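Local atomic coordinates of L-threonine 3-dehydrogenase (Clostridioides difficile, PDB entry 7OL1), a protein that probably catalyses the NAD-dependent oxidation of L-threonine at its 3-hydroxyl group, giving 2-amino-3-oxobutanoate. Residues L26-L31 with I52-R57; I93-S98 with C131-P136. All blocks are in the same frame, centred on the assembly; numbering follows the deposited sequence.

Interaction 1. Residues L26-L31 with I52-R57; sequences LITGAL and IASSRR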
# COMPACT_ATOMS: atom_id res chain seq x y z
N LEU A 26 18.97 -7.48 -16.36
CA LEU A 26 19.16 -8.16 -15.05
C LEU A 26 17.80 -8.68 -14.60
O LEU A 26 16.91 -7.88 -14.43
CB LEU A 26 19.75 -7.17 -14.04
CG LEU A 26 19.71 -7.55 -12.56
CD1 LEU A 26 20.52 -8.81 -12.27
CD2 LEU A 26 20.22 -6.41 -11.68
N ILE A 27 17.67 -9.98 -14.39
CA ILE A 27 16.50 -10.63 -13.74
C ILE A 27 16.84 -10.99 -12.29
O ILE A 27 17.64 -11.92 -12.10
CB ILE A 27 16.11 -11.90 -14.51
CG1 ILE A 27 15.97 -11.63 -16.01
CG2 ILE A 27 14.84 -12.49 -13.91
CD1 ILE A 27 15.86 -12.90 -16.82
N THR A 28 16.20 -10.34 -11.31
CA THR A 28 16.15 -10.83 -9.90
C THR A 28 15.06 -11.90 -9.79
O THR A 28 14.15 -11.90 -10.61
CB THR A 28 15.96 -9.67 -8.92
OG1 THR A 28 14.56 -9.44 -8.91
CG2 THR A 28 16.72 -8.40 -9.30
N GLY A 29 15.21 -12.84 -8.87
CA GLY A 29 14.25 -13.94 -8.64
C GLY A 29 14.18 -14.89 -9.82
O GLY A 29 13.14 -15.53 -10.06
N ALA A 30 15.29 -15.04 -10.52
CA ALA A 30 15.36 -15.79 -11.79
C ALA A 30 15.07 -17.28 -11.61
O ALA A 30 14.96 -17.92 -12.65
CB ALA A 30 16.71 -15.59 -12.44
N LEU A 31 14.99 -17.84 -10.41
CA LEU A 31 14.76 -19.31 -10.28
C LEU A 31 13.33 -19.64 -9.81
O LEU A 31 12.99 -20.85 -9.73
CB LEU A 31 15.82 -19.92 -9.35
CG LEU A 31 17.27 -19.76 -9.79
CD1 LEU A 31 18.18 -20.55 -8.88
CD2 LEU A 31 17.50 -20.16 -11.24
N ILE A 52 21.64 -11.47 -17.53
CA ILE A 52 22.16 -11.80 -16.17
C ILE A 52 21.02 -12.31 -15.31
O ILE A 52 20.24 -11.48 -14.79
CB ILE A 52 22.80 -10.55 -15.55
CG1 ILE A 52 23.97 -10.05 -16.38
CG2 ILE A 52 23.21 -10.83 -14.13
CD1 ILE A 52 23.58 -8.93 -17.28
N ALA A 53 20.93 -13.62 -15.13
CA ALA A 53 20.04 -14.26 -14.14
C ALA A 53 20.66 -14.14 -12.76
O ALA A 53 21.85 -14.36 -12.69
CB ALA A 53 19.82 -15.69 -14.49
N SER A 54 19.87 -13.84 -11.74
CA SER A 54 20.29 -13.64 -10.33
C SER A 54 19.29 -14.32 -9.38
O SER A 54 18.13 -14.36 -9.73
CB SER A 54 20.45 -12.16 -10.05
OG SER A 54 19.27 -11.55 -9.57
N SER A 55 19.73 -14.81 -8.22
CA SER A 55 18.90 -15.46 -7.17
C SER A 55 19.63 -15.41 -5.83
O SER A 55 20.82 -15.22 -5.85
CB SER A 55 18.56 -16.88 -7.56
OG SER A 55 17.66 -17.47 -6.61
N ARG A 56 18.91 -15.58 -4.72
CA ARG A 56 19.45 -15.65 -3.34
C ARG A 56 20.35 -16.90 -3.24
O ARG A 56 21.41 -16.81 -2.56
CB ARG A 56 18.29 -15.69 -2.33
CG ARG A 56 18.70 -15.50 -0.88
CD ARG A 56 17.72 -16.11 0.12
NE ARG A 56 18.28 -16.37 1.45
CZ ARG A 56 18.55 -15.44 2.37
NH1 ARG A 56 18.32 -14.16 2.13
NH2 ARG A 56 19.04 -15.79 3.55
N ARG A 57 19.95 -18.00 -3.88
CA ARG A 57 20.52 -19.36 -3.69
C ARG A 57 20.35 -20.11 -5.00
O ARG A 57 19.24 -20.01 -5.57
CB ARG A 57 19.82 -20.16 -2.58
CG ARG A 57 19.99 -19.64 -1.15
CD ARG A 57 18.92 -20.07 -0.13
NE ARG A 57 18.62 -21.50 -0.18
CZ ARG A 57 17.50 -22.07 -0.65
NH1 ARG A 57 16.49 -21.35 -1.12
NH2 ARG A 57 17.39 -23.39 -0.64
O HOH W 1 14.98 -17.20 -7.46
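Ile27 O is gripped by two donors of one residue: Ser54 N at 3.0 Å, which sits nearly head-on to the carbonyl although its N-H points off the line and the bond is bent, and Ser54 OG, which meets Ile27 O at 3.0 Å from the flank (C=O...O angle 113°). Ile27 N in turn donates to Ile52 O (3.0 Å), the parallel-strand pattern of a Rossmann-fold beta-alpha-beta unit. Where strand 25-28 ends, Ala30 N reaches Ser54 O at 3.0 Å, joining the start of the glycine-rich turn of the dinucleotide-binding motif to the second strand; Gly29, with positive phi (66°), is the first glycine of that turn. A water bridges Leu31 N and Ser55 OG. On one face of the sheet Leu26 CD1 lies 3.8 Å from Ile52 CG2, the leucine's CG being anti to its backbone N (chi1 165°) and its end leaning over the second strand. On the face of Ala53, its CB meets the methyl of Ala30 in the turn (Ala30 CB to Ala53 CB 3.7 Å); farther along, Leu31 CD1 lies near Arg57 O. Helix 33-46 packs over Ile27, Ala30 and Ala53, helix 78-87 packs on Leu26, and strand 69-72 continues the sheet beside Ile52 and Ser55.

Interaction 2. Residues I93-S98 with C131-P136; sequences IIHLAS and CKFFTP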
# COMPACT_ATOMS: atom_id res chain seq x y z
N ILE A 93 15.86 -3.90 -15.59
CA ILE A 93 15.80 -4.80 -14.41
C ILE A 93 14.39 -5.40 -14.37
O ILE A 93 13.44 -4.65 -14.28
CB ILE A 93 16.15 -4.02 -13.13
CG1 ILE A 93 17.48 -3.26 -13.28
CG2 ILE A 93 16.18 -4.92 -11.91
CD1 ILE A 93 17.95 -2.57 -12.02
N ILE A 94 14.27 -6.71 -14.51
CA ILE A 94 13.01 -7.44 -14.28
C ILE A 94 13.09 -8.01 -12.86
O ILE A 94 13.62 -9.13 -12.66
CB ILE A 94 12.79 -8.50 -15.38
CG1 ILE A 94 12.76 -7.85 -16.76
CG2 ILE A 94 11.52 -9.30 -15.11
CD1 ILE A 94 12.85 -8.84 -17.89
N HIS A 95 12.56 -7.24 -11.92
CA HIS A 95 12.53 -7.52 -10.47
C HIS A 95 11.47 -8.56 -10.12
O HIS A 95 10.48 -8.16 -9.51
CB HIS A 95 12.32 -6.22 -9.69
CG HIS A 95 12.58 -6.40 -8.24
ND1 HIS A 95 13.76 -6.95 -7.79
CD2 HIS A 95 11.82 -6.13 -7.16
CE1 HIS A 95 13.70 -7.01 -6.47
NE2 HIS A 95 12.53 -6.50 -6.05
N LEU A 96 11.73 -9.86 -10.34
CA LEU A 96 10.83 -10.95 -9.87
C LEU A 96 11.08 -11.35 -8.41
O LEU A 96 10.25 -12.08 -7.86
CB LEU A 96 10.97 -12.20 -10.73
CG LEU A 96 11.06 -12.03 -12.24
CD1 LEU A 96 11.06 -13.40 -12.92
CD2 LEU A 96 9.92 -11.18 -12.75
N ALA A 97 12.18 -11.01 -7.77
CA ALA A 97 12.46 -11.51 -6.40
C ALA A 97 11.24 -11.25 -5.52
O ALA A 97 10.80 -10.11 -5.49
CB ALA A 97 13.67 -10.83 -5.80
N SER A 98 10.76 -12.26 -4.80
CA SER A 98 9.71 -12.11 -3.75
C SER A 98 9.37 -13.45 -3.08
O SER A 98 9.64 -14.51 -3.64
CB SER A 98 8.46 -11.50 -4.35
OG SER A 98 8.07 -12.26 -5.49
N CYS A 131 17.20 2.98 -15.57
CA CYS A 131 16.74 1.64 -16.00
C CYS A 131 15.24 1.65 -16.22
O CYS A 131 14.54 2.47 -15.59
CB CYS A 131 16.99 0.56 -14.97
SG CYS A 131 18.74 0.18 -14.86
N LYS A 132 14.85 0.75 -17.11
CA LYS A 132 13.51 0.17 -17.22
C LYS A 132 13.37 -0.75 -16.02
O LYS A 132 14.31 -1.52 -15.76
CB LYS A 132 13.39 -0.55 -18.57
CG LYS A 132 13.52 0.38 -19.77
CD LYS A 132 13.15 -0.27 -21.08
CE LYS A 132 14.36 -0.64 -21.91
NZ LYS A 132 14.92 0.54 -22.61
N PHE A 133 12.25 -0.65 -15.32
CA PHE A 133 12.00 -1.39 -14.07
C PHE A 133 10.61 -2.06 -14.14
O PHE A 133 9.56 -1.41 -13.97
CB PHE A 133 12.21 -0.47 -12.86
CG PHE A 133 12.35 -1.27 -11.59
CD1 PHE A 133 13.58 -1.77 -11.20
CD2 PHE A 133 11.24 -1.61 -10.84
CE1 PHE A 133 13.69 -2.53 -10.06
CE2 PHE A 133 11.36 -2.40 -9.71
CZ PHE A 133 12.59 -2.86 -9.32
N PHE A 134 10.62 -3.36 -14.36
CA PHE A 134 9.43 -4.22 -14.37
C PHE A 134 9.31 -4.98 -13.05
O PHE A 134 10.17 -5.75 -12.76
CB PHE A 134 9.50 -5.19 -15.54
CG PHE A 134 8.25 -6.02 -15.69
CD1 PHE A 134 8.08 -7.17 -14.93
CD2 PHE A 134 7.25 -5.63 -16.55
CE1 PHE A 134 6.94 -7.94 -15.06
CE2 PHE A 134 6.11 -6.40 -16.68
CZ PHE A 134 5.96 -7.55 -15.94
N THR A 135 8.20 -4.79 -12.33
CA THR A 135 7.77 -5.56 -11.15
C THR A 135 6.44 -6.25 -11.44
O THR A 135 5.47 -5.60 -11.77
CB THR A 135 7.48 -4.62 -9.98
OG1 THR A 135 8.31 -3.47 -10.12
CG2 THR A 135 7.62 -5.33 -8.65
N PRO A 136 6.34 -7.57 -11.29
CA PRO A 136 5.07 -8.25 -11.39
C PRO A 136 4.27 -8.03 -10.11
O PRO A 136 4.88 -7.88 -9.10
CB PRO A 136 5.43 -9.72 -11.53
CG PRO A 136 6.77 -9.85 -10.85
CD PRO A 136 7.44 -8.50 -10.97
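Ile93 and Phe133 meet as a parallel pair in the central sheet of the Rossmann fold, where strands 92-95 and 132-138 lie side by side at the two ends of a helical crossover. The sequence HLAS at the end of strand 92-95 resembles the corresponding segment of extended short-chain dehydrogenases.

Three backbone hydrogen bonds zip the strands together. Ile93 N donates to Lys132 O at 2.8 Å, almost straight at 172°; Phe134 N returns a bond to Ile93 O (3.1 Å); and His95 N reaches Phe134 O (2.9 Å) by a more bent path. A CA-H...O contact from Phe133 CA to Ile93 O accompanies them.

Apolar packing runs along both faces. Beneath helix 108-129, Phe133 holds its ring carbon CG anti to the backbone N (chi1 -164°), which carries the ring over strand 92-95: CE1 lies 3.9 Å from Ile93 CG2, and CZ comes close to His95 CB. Cys131 SG sits against the other branch of the same isoleucine, touching CG1 and CD1. On the opposite face, below helix 236-248, Ile94 CG2 approaches Phe134 CD1 at 4.1 Å, the two side chains running obliquely to each other.

The aromatic pair is oblique as well. His95 and Phe133 point the same way side by side, their centroids 5.6 Å apart and their planes at 33°. His95 is also the centre of an inverse gamma turn; Thr28 OG1 has its main hydrogen bond with Ala97 N and a weak one with His95 ND1.

Just beyond strand 92-95, Leu96 crosses Pro136 at about a right angle, with Leu96 CD2 3.9 Å from Pro136 CG, while Pro136 CD lies 3.4 Å from His95 O.

In the fold
From the N terminus, strand 25-28 leads through helix 33-46 to strand 51-55, and interaction 1 closes this short beta-alpha-beta excursion. The chain then adds strand 69-72 on the far side of 51-55, passes through helix 78-87 and returns to lay strand 92-95 against the other flank of 25-28. Helices 101-106 and 108-129 follow before strand 132-138 completes interaction 2. The two contacts are in series, neither nested nor crossed, with centres about 11 Å apart. They join directly at the shared strand border, where Leu26 O and Ile94 N form a backbone hydrogen bond, so together they tie four consecutive places in the parallel sheet: 51-55, 25-28, 92-95 and 132-138.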